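Local atomic coordinates of thioesterase domain protein YiiD (Shewanella oneidensis, PDB entry 1T82), a protein that adopts the hotdog fold of the thioesterases as a dimer and probably acts on acyl groups, as a thioesterase or acyltransferase. Residues B[58-62]-B[63-67]; B[78-81]-B[82-85]; B[111-114]-B[115-118]. One frame throughout, in Å; residues are numbered along the deposited sequence.

Interaction 1 (B[58-62]-B[63-67])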
loop_
_atom_site.group_PDB
_atom_site.type_symbol
_atom_site.label_atom_id
_atom_site.label_comp_id
_atom_site.label_asym_id
_atom_site.label_seq_id
_atom_site.Cartn_x
_atom_site.Cartn_y
_atom_site.Cartn_z
ATOM N N HIS B 58 15.915 -2.487 -7.346
ATOM C CA HIS B 58 16.623 -2.357 -6.085
ATOM C C HIS B 58 16.280 -1.013 -5.437
ATOM O O HIS B 58 17.043 -0.490 -4.623
ATOM C CB HIS B 58 18.137 -2.497 -6.288
ATOM C CG HIS B 58 18.584 -3.912 -6.482
ATOM N ND1 HIS B 58 18.837 -4.763 -5.428
ATOM C CD2 HIS B 58 18.768 -4.642 -7.607
ATOM C CE1 HIS B 58 19.155 -5.958 -5.894
ATOM N NE2 HIS B 58 19.120 -5.911 -7.214
ATOM N N THR B 59 15.138 -0.447 -5.827
ATOM C CA THR B 59 14.654 0.804 -5.236
ATOM C C THR B 59 13.434 0.387 -4.430
ATOM O O THR B 59 13.029 -0.771 -4.502
ATOM C CB THR B 59 14.255 1.861 -6.296
ATOM O OG1 THR B 59 13.296 1.313 -7.207
ATOM C CG2 THR B 59 15.488 2.326 -7.056
HETATM N N MSE B 60 12.827 1.290 -3.668
HETATM C CA MSE B 60 11.696 0.836 -2.866
HETATM C C MSE B 60 10.429 0.515 -3.653
HETATM O O MSE B 60 9.968 1.290 -4.494
HETATM C CB MSE B 60 11.380 1.823 -1.740
HETATM C CG MSE B 60 10.531 1.178 -0.635
HETATM SE SE MSE B 60 10.241 2.287 0.929
HETATM C CE MSE B 60 11.766 1.641 1.941
ATOM N N PHE B 61 9.885 -0.663 -3.359
ATOM C CA PHE B 61 8.669 -1.172 -3.985
ATOM C C PHE B 61 7.475 -0.261 -3.701
ATOM O O PHE B 61 7.271 0.180 -2.567
ATOM C CB PHE B 61 8.405 -2.589 -3.454
ATOM C CG PHE B 61 7.086 -3.174 -3.876
ATOM C CD1 PHE B 61 6.707 -3.191 -5.213
ATOM C CD2 PHE B 61 6.240 -3.738 -2.932
ATOM C CE1 PHE B 61 5.500 -3.765 -5.608
ATOM C CE2 PHE B 61 5.024 -4.321 -3.309
ATOM C CZ PHE B 61 4.660 -4.331 -4.647
ATOM N N ALA B 62 6.683 0.000 -4.736
ATOM C CA ALA B 62 5.514 0.869 -4.619
ATOM C C ALA B 62 4.579 0.467 -3.479
ATOM O O ALA B 62 4.005 1.322 -2.804
ATOM C CB ALA B 62 4.747 0.887 -5.943
ATOM N N GLY B 63 4.430 -0.834 -3.267
ATOM C CA GLY B 63 3.564 -1.310 -2.202
ATOM C C GLY B 63 4.132 -1.011 -0.829
ATOM O O GLY B 63 3.393 -0.711 0.104
ATOM N N SER B 64 5.450 -1.104 -0.694
ATOM C CA SER B 64 6.083 -0.825 0.584
ATOM C C SER B 64 6.003 0.667 0.865
ATOM O O SER B 64 5.743 1.074 1.996
ATOM C CB SER B 64 7.543 -1.287 0.581
ATOM O OG SER B 64 7.621 -2.702 0.486
ATOM N N ILE B 65 6.222 1.479 -0.166
ATOM C CA ILE B 65 6.145 2.925 -0.016
ATOM C C ILE B 65 4.760 3.276 0.539
ATOM O O ILE B 65 4.642 3.978 1.537
ATOM C CB ILE B 65 6.364 3.635 -1.379
ATOM C CG1 ILE B 65 7.819 3.457 -1.825
ATOM C CG2 ILE B 65 6.022 5.121 -1.264
ATOM C CD1 ILE B 65 8.126 4.065 -3.182
ATOM N N TYR B 66 3.715 2.766 -0.104
ATOM C CA TYR B 66 2.350 3.029 0.338
ATOM C C TYR B 66 2.111 2.535 1.758
ATOM O O TYR B 66 1.551 3.244 2.600
ATOM C CB TYR B 66 1.337 2.343 -0.577
ATOM C CG TYR B 66 -0.096 2.498 -0.109
ATOM C CD1 TYR B 66 -0.876 3.581 -0.523
ATOM C CD2 TYR B 66 -0.672 1.564 0.762
ATOM C CE1 TYR B 66 -2.193 3.723 -0.088
ATOM C CE2 TYR B 66 -1.986 1.707 1.203
ATOM C CZ TYR B 66 -2.736 2.784 0.772
ATOM O OH TYR B 66 -4.042 2.915 1.181
ATOM N N THR B 67 2.533 1.306 2.030
ATOM C CA THR B 67 2.316 0.738 3.348
ATOM C C THR B 67 2.967 1.533 4.466
ATOM O O THR B 67 2.339 1.780 5.492
ATOM C CB THR B 67 2.795 -0.721 3.411
ATOM O OG1 THR B 67 2.025 -1.507 2.491
ATOM C CG2 THR B 67 2.612 -1.275 4.820
#

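Interaction 2 (B[78-81]-B[82-85])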
loop_
_atom_site.group_PDB
_atom_site.type_symbol
_atom_site.label_atom_id
_atom_site.label_comp_id
_atom_site.label_asym_id
_atom_site.label_seq_id
_atom_site.Cartn_x
_atom_site.Cartn_y
_atom_site.Cartn_z
ATOM N N TRP B 78 -3.222 7.241 16.144
ATOM C CA TRP B 78 -3.075 6.411 17.336
ATOM C C TRP B 78 -2.400 7.204 18.455
ATOM O O TRP B 78 -2.866 7.204 19.596
ATOM C CB TRP B 78 -2.241 5.174 16.995
ATOM C CG TRP B 78 -2.100 4.191 18.111
ATOM C CD1 TRP B 78 -2.952 3.173 18.421
ATOM C CD2 TRP B 78 -1.023 4.116 19.052
ATOM N NE1 TRP B 78 -2.469 2.460 19.496
ATOM C CE2 TRP B 78 -1.287 3.019 19.901
ATOM C CE3 TRP B 78 0.139 4.868 19.257
ATOM C CZ2 TRP B 78 -0.425 2.656 20.942
ATOM C CZ3 TRP B 78 0.995 4.508 20.291
ATOM C CH2 TRP B 78 0.706 3.411 21.119
ATOM N N LEU B 79 -1.304 7.880 18.124
ATOM C CA LEU B 79 -0.565 8.676 19.102
ATOM C C LEU B 79 -1.423 9.764 19.718
ATOM O O LEU B 79 -1.411 9.956 20.934
ATOM C CB LEU B 79 0.662 9.316 18.447
ATOM C CG LEU B 79 1.860 8.396 18.187
ATOM C CD1 LEU B 79 2.842 9.079 17.254
ATOM C CD2 LEU B 79 2.530 8.047 19.510
ATOM N N GLN B 80 -2.166 10.481 18.881
ATOM C CA GLN B 80 -3.018 11.550 19.381
ATOM C C GLN B 80 -4.091 10.988 20.309
ATOM O O GLN B 80 -4.455 11.626 21.297
ATOM C CB GLN B 80 -3.653 12.311 18.215
ATOM C CG GLN B 80 -2.653 13.091 17.355
ATOM C CD GLN B 80 -1.859 14.122 18.141
ATOM O OE1 GLN B 80 -2.347 14.682 19.124
ATOM N NE2 GLN B 80 -0.634 14.393 17.699
ATOM N N GLN B 81 -4.594 9.794 19.998
ATOM C CA GLN B 81 -5.609 9.174 20.843
ATOM C C GLN B 81 -4.994 8.787 22.182
ATOM O O GLN B 81 -5.620 8.942 23.226
ATOM C CB GLN B 81 -6.206 7.941 20.159
ATOM C CG GLN B 81 -6.998 8.284 18.913
ATOM C CD GLN B 81 -7.742 7.101 18.333
ATOM O OE1 GLN B 81 -7.603 5.968 18.798
ATOM N NE2 GLN B 81 -8.534 7.359 17.305
ATOM N N GLN B 82 -3.763 8.289 22.151
ATOM C CA GLN B 82 -3.091 7.909 23.386
ATOM C C GLN B 82 -2.901 9.130 24.278
ATOM O O GLN B 82 -3.091 9.056 25.491
ATOM C CB GLN B 82 -1.729 7.281 23.084
ATOM C CG GLN B 82 -1.803 5.946 22.363
ATOM C CD GLN B 82 -2.424 4.857 23.217
ATOM O OE1 GLN B 82 -1.951 4.574 24.319
ATOM N NE2 GLN B 82 -3.480 4.235 22.709
ATOM N N LEU B 83 -2.532 10.258 23.676
ATOM C CA LEU B 83 -2.313 11.486 24.438
ATOM C C LEU B 83 -3.567 11.968 25.165
ATOM O O LEU B 83 -3.476 12.548 26.249
ATOM C CB LEU B 83 -1.777 12.591 23.518
ATOM C CG LEU B 83 -0.347 12.376 23.001
ATOM C CD1 LEU B 83 0.021 13.473 22.006
ATOM C CD2 LEU B 83 0.620 12.367 24.174
ATOM N N LEU B 84 -4.732 11.723 24.572
ATOM C CA LEU B 84 -6.006 12.130 25.167
ATOM C C LEU B 84 -6.621 11.008 25.991
ATOM O O LEU B 84 -7.639 11.200 26.661
ATOM C CB LEU B 84 -6.992 12.532 24.070
ATOM C CG LEU B 84 -6.703 13.823 23.312
ATOM C CD1 LEU B 84 -7.725 13.996 22.204
ATOM C CD2 LEU B 84 -6.747 15.001 24.275
ATOM N N ASN B 85 -5.997 9.838 25.926
ATOM C CA ASN B 85 -6.464 8.662 26.641
ATOM C C ASN B 85 -7.859 8.276 26.157
ATOM O O ASN B 85 -8.761 8.024 26.956
ATOM C CB ASN B 85 -6.488 8.920 28.151
ATOM C CG ASN B 85 -6.751 7.658 28.954
ATOM O OD1 ASN B 85 -6.902 7.708 30.177
ATOM N ND2 ASN B 85 -6.802 6.517 28.272
#

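Interaction 3 (B[111-114]-B[115-118])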
loop_
_atom_site.group_PDB
_atom_site.type_symbol
_atom_site.label_atom_id
_atom_site.label_comp_id
_atom_site.label_asym_id
_atom_site.label_seq_id
_atom_site.Cartn_x
_atom_site.Cartn_y
_atom_site.Cartn_z
ATOM N N VAL B 111 4.637 13.081 8.954
ATOM C CA VAL B 111 3.257 13.542 9.018
ATOM C C VAL B 111 3.163 14.550 10.162
ATOM O O VAL B 111 3.739 14.346 11.236
ATOM C CB VAL B 111 2.251 12.372 9.245
ATOM C CG1 VAL B 111 2.523 11.678 10.572
ATOM C CG2 VAL B 111 0.823 12.901 9.193
ATOM N N ARG B 112 2.469 15.655 9.907
ATOM C CA ARG B 112 2.287 16.707 10.901
ATOM C C ARG B 112 0.817 16.767 11.288
ATOM O O ARG B 112 -0.058 16.766 10.428
ATOM C CB ARG B 112 2.734 18.064 10.338
ATOM C CG ARG B 112 2.590 19.219 11.334
ATOM C CD ARG B 112 3.268 20.498 10.841
ATOM N NE ARG B 112 4.720 20.366 10.755
ATOM C CZ ARG B 112 5.531 20.244 11.802
ATOM N NH1 ARG B 112 5.041 20.237 13.035
ATOM N NH2 ARG B 112 6.840 20.131 11.615
ATOM N N TRP B 113 0.553 16.816 12.588
ATOM C CA TRP B 113 -0.810 16.863 13.092
ATOM C C TRP B 113 -1.497 18.189 12.745
ATOM O O TRP B 113 -0.975 19.262 13.047
ATOM C CB TRP B 113 -0.794 16.661 14.611
ATOM C CG TRP B 113 -2.147 16.530 15.225
ATOM C CD1 TRP B 113 -2.699 17.344 16.178
ATOM C CD2 TRP B 113 -3.120 15.517 14.950
ATOM N NE1 TRP B 113 -3.953 16.900 16.511
ATOM C CE2 TRP B 113 -4.239 15.780 15.772
ATOM C CE3 TRP B 113 -3.157 14.412 14.088
ATOM C CZ2 TRP B 113 -5.385 14.978 15.758
ATOM C CZ3 TRP B 113 -4.298 13.611 14.075
ATOM C CH2 TRP B 113 -5.398 13.901 14.907
ATOM N N PRO B 114 -2.673 18.126 12.096
ATOM C CA PRO B 114 -3.432 19.319 11.706
ATOM C C PRO B 114 -4.377 19.834 12.796
ATOM O O PRO B 114 -5.301 20.596 12.512
ATOM C CB PRO B 114 -4.184 18.846 10.469
ATOM C CG PRO B 114 -4.521 17.435 10.835
ATOM C CD PRO B 114 -3.220 16.924 11.438
ATOM N N ASP B 115 -4.140 19.411 14.034
ATOM C CA ASP B 115 -4.961 19.822 15.174
ATOM C C ASP B 115 -6.436 19.468 15.009
ATOM O O ASP B 115 -7.318 20.280 15.296
ATOM C CB ASP B 115 -4.849 21.329 15.420
ATOM C CG ASP B 115 -3.446 21.765 15.773
ATOM O OD1 ASP B 115 -2.681 20.948 16.331
ATOM O OD2 ASP B 115 -3.115 22.939 15.506
ATOM N N THR B 116 -6.696 18.248 14.558
ATOM C CA THR B 116 -8.057 17.777 14.353
ATOM C C THR B 116 -8.774 17.632 15.689
ATOM O O THR B 116 -8.180 17.220 16.685
ATOM C CB THR B 116 -8.054 16.417 13.644
ATOM O OG1 THR B 116 -7.164 16.477 12.525
ATOM C CG2 THR B 116 -9.452 16.063 13.154
ATOM N N ASN B 117 -10.055 17.977 15.705
ATOM C CA ASN B 117 -10.853 17.876 16.919
ATOM C C ASN B 117 -11.261 16.421 17.107
ATOM O O ASN B 117 -12.008 15.872 16.299
ATOM C CB ASN B 117 -12.096 18.759 16.799
ATOM C CG ASN B 117 -12.890 18.834 18.087
ATOM O OD1 ASN B 117 -13.880 19.562 18.172
ATOM N ND2 ASN B 117 -12.464 18.086 19.098
ATOM N N LEU B 118 -10.763 15.796 18.169
ATOM C CA LEU B 118 -11.089 14.402 18.437
ATOM C C LEU B 118 -12.156 14.278 19.518
ATOM O O LEU B 118 -12.482 13.173 19.943
ATOM C CB LEU B 118 -9.835 13.636 18.864
ATOM C CG LEU B 118 -8.686 13.623 17.852
ATOM C CD1 LEU B 118 -7.502 12.876 18.440
ATOM C CD2 LEU B 118 -9.148 12.964 16.556
HETATM O O HOH W 1 -6.124 17.890 18.228
#

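Interaction 1 (B[58-62]-B[63-67])
The N-terminal end of helix 62-84, the long central helix of the hotdog fold, is started here by Phe61, its N-cap residue. Phe61 O takes the main bond of the first turn: Ile65 N reaches it at 2.9 Å with an N-H...O angle of 166°. A second donor, Ser64 N, lies as close to Phe61 O but makes only a weak, bent bond. Tyr66 N then bonds to Ala62 O at 3.1 Å.

The phenyl group of Phe61 folds back over the start of the helix. With CG anti to the backbone N (chi1 172°), its ring lays one face on Gly63. Gly63 N sits 3.3 Å above the centre of that ring, and Gly63 CA makes a CH-pi contact, 3.9 Å from the Phe61 ring centroid. A beta carbon on Gly63 would probably run into Phe61 CE2 with the ring as it stands, so a residue without a side chain suits this place. The hydroxyl of Ser64 stands in plane at the ring edge and bonds to Asn53.

Met60, a selenomethionine, crosses Ile65: its CG lies 3.7 Å from Ile65 CG1, with SE close by, while Ile65 CD1 rests near Met60 O. The long, unbranched Met60 can bend round the beta-branched Ile65, so that two apolar chains meet at the buried corner between loop and helix. One turn on, Thr67 OG1 donates to Gly63 O at 2.9 Å, and Thr67 N reaches the same oxygen from the opposite face of its plane.

Tyr66 points on to the dimer interface, where its OH bonds to Tyr99 of the second subunit and its ring stacks on Tyr66 of that subunit. The contact thus opens a long helix packed against an antiparallel sheet, its N-terminal end at the subunit interface, as in dimeric hotdog proteins.

Interaction 2 (B[78-81]-B[82-85])
Trp78 O and Gln82 N are joined at 2.9 Å by a regular i to i+4 helical bond, which Leu79 O and Leu83 N repeat at 3.0 Å before the last turn slackens: Leu84 N is 3.3 Å from Gln80 O and makes a second, weak bond to Gln81 O. Asn85 leaves the helix with positive phi (62°), and its N bonds to Gln82 O at 3.0 Å.

Along one side, Gln82 lies over the indole of Trp78. Its CG is 3.6 Å from the centroid of the six-membered ring of Trp78 and almost exactly on the ring normal, a CH-pi contact. Because the Gln82 chain bends at chi2 (-66°), its amide turns back across the indole and stacks at 13° to the ring plane, with CD 3.7 Å from Trp78 CZ2. Glutamine suits this place because its methylene and flat amide can both cover an aromatic face, while OE1 keeps a weak hydrogen bond to Arg17 of helix 12-25. A serine in place of Trp78 would probably strip the Gln82 methylene and amide of the surface they stack on, leaving that side chain freer to turn.

Around the helix, Leu83 CD1 approaches Gln80 OE1 at 3.9 Å, and the Leu83 side chain also meets Leu14 and Phe39. Trp78 itself packs against Leu18 and Ile90, and its ring meets that of Trp74 one turn earlier. Asparagine tolerates a left-handed backbone well, so Asn85 fits the end of the helix: its positive phi and the bonds back into the last turn form a Schellman motif.

Interaction 3 (B[111-114]-B[115-118])
Trp113 spreads its indole over the backbone of the turn that follows strand 108-112. Asp115 N and Thr116 N each lie 3.3 Å above the same face of the Trp113 ring, displaced toward the rim, and Pro114 CD covers that face too. The Trp113 side chain leaves CB opposite its own N (chi1 -173°), which carries the indole forward along the chain and brings CZ2 3.7 Å from Thr116 CB. The Thr116 side chain crosses the indole at about a right angle, and its OG1 also approaches Pro114 CG at 3.3 Å. Leu118 adds a methyl, CD1, 4.0 Å from Trp113 CZ2.

At the ring edge, in plane, a water accepts from Trp113 NE1 at 2.9 Å and donates to Thr116 O at 2.7 Å. Pro114 restrains the entry to the turn, and Asp115 follows with positive phi (58°), a conformation aspartate tolerates better than most non-glycine residues.

Further out, Met76 and Gln80 of helix 62-84 and Val129 and Leu131 of strand 127-137 pack on Trp113. Tryptophan therefore does two jobs: its broad face lies against the backbone amides of Asp115 and Thr116, while its indole N-H is satisfied by a water that bridges to the carbonyl of Thr116.

How the interactions relate
The three contacts follow one another along the chain in the order 1, 2, 3. Interactions 1 and 2 mark the two ends of helix 62-84, their centres about 28 Å apart on opposite sides of the chain's centre. Interaction 3 comes from the loop after strand 108-112 of the antiparallel sheet, yet its centre is about 11 Å from that of interaction 2. The two touch where Gln80 CG meets Trp113 CD2 at 3.4 Å and where Leu118 packs on Gln80 and Leu84. The C-terminal half of the helix is thereby joined to the loop between two strands, whereas the N-terminal end, about 26 Å from interaction 3 between centres, faces the second subunit.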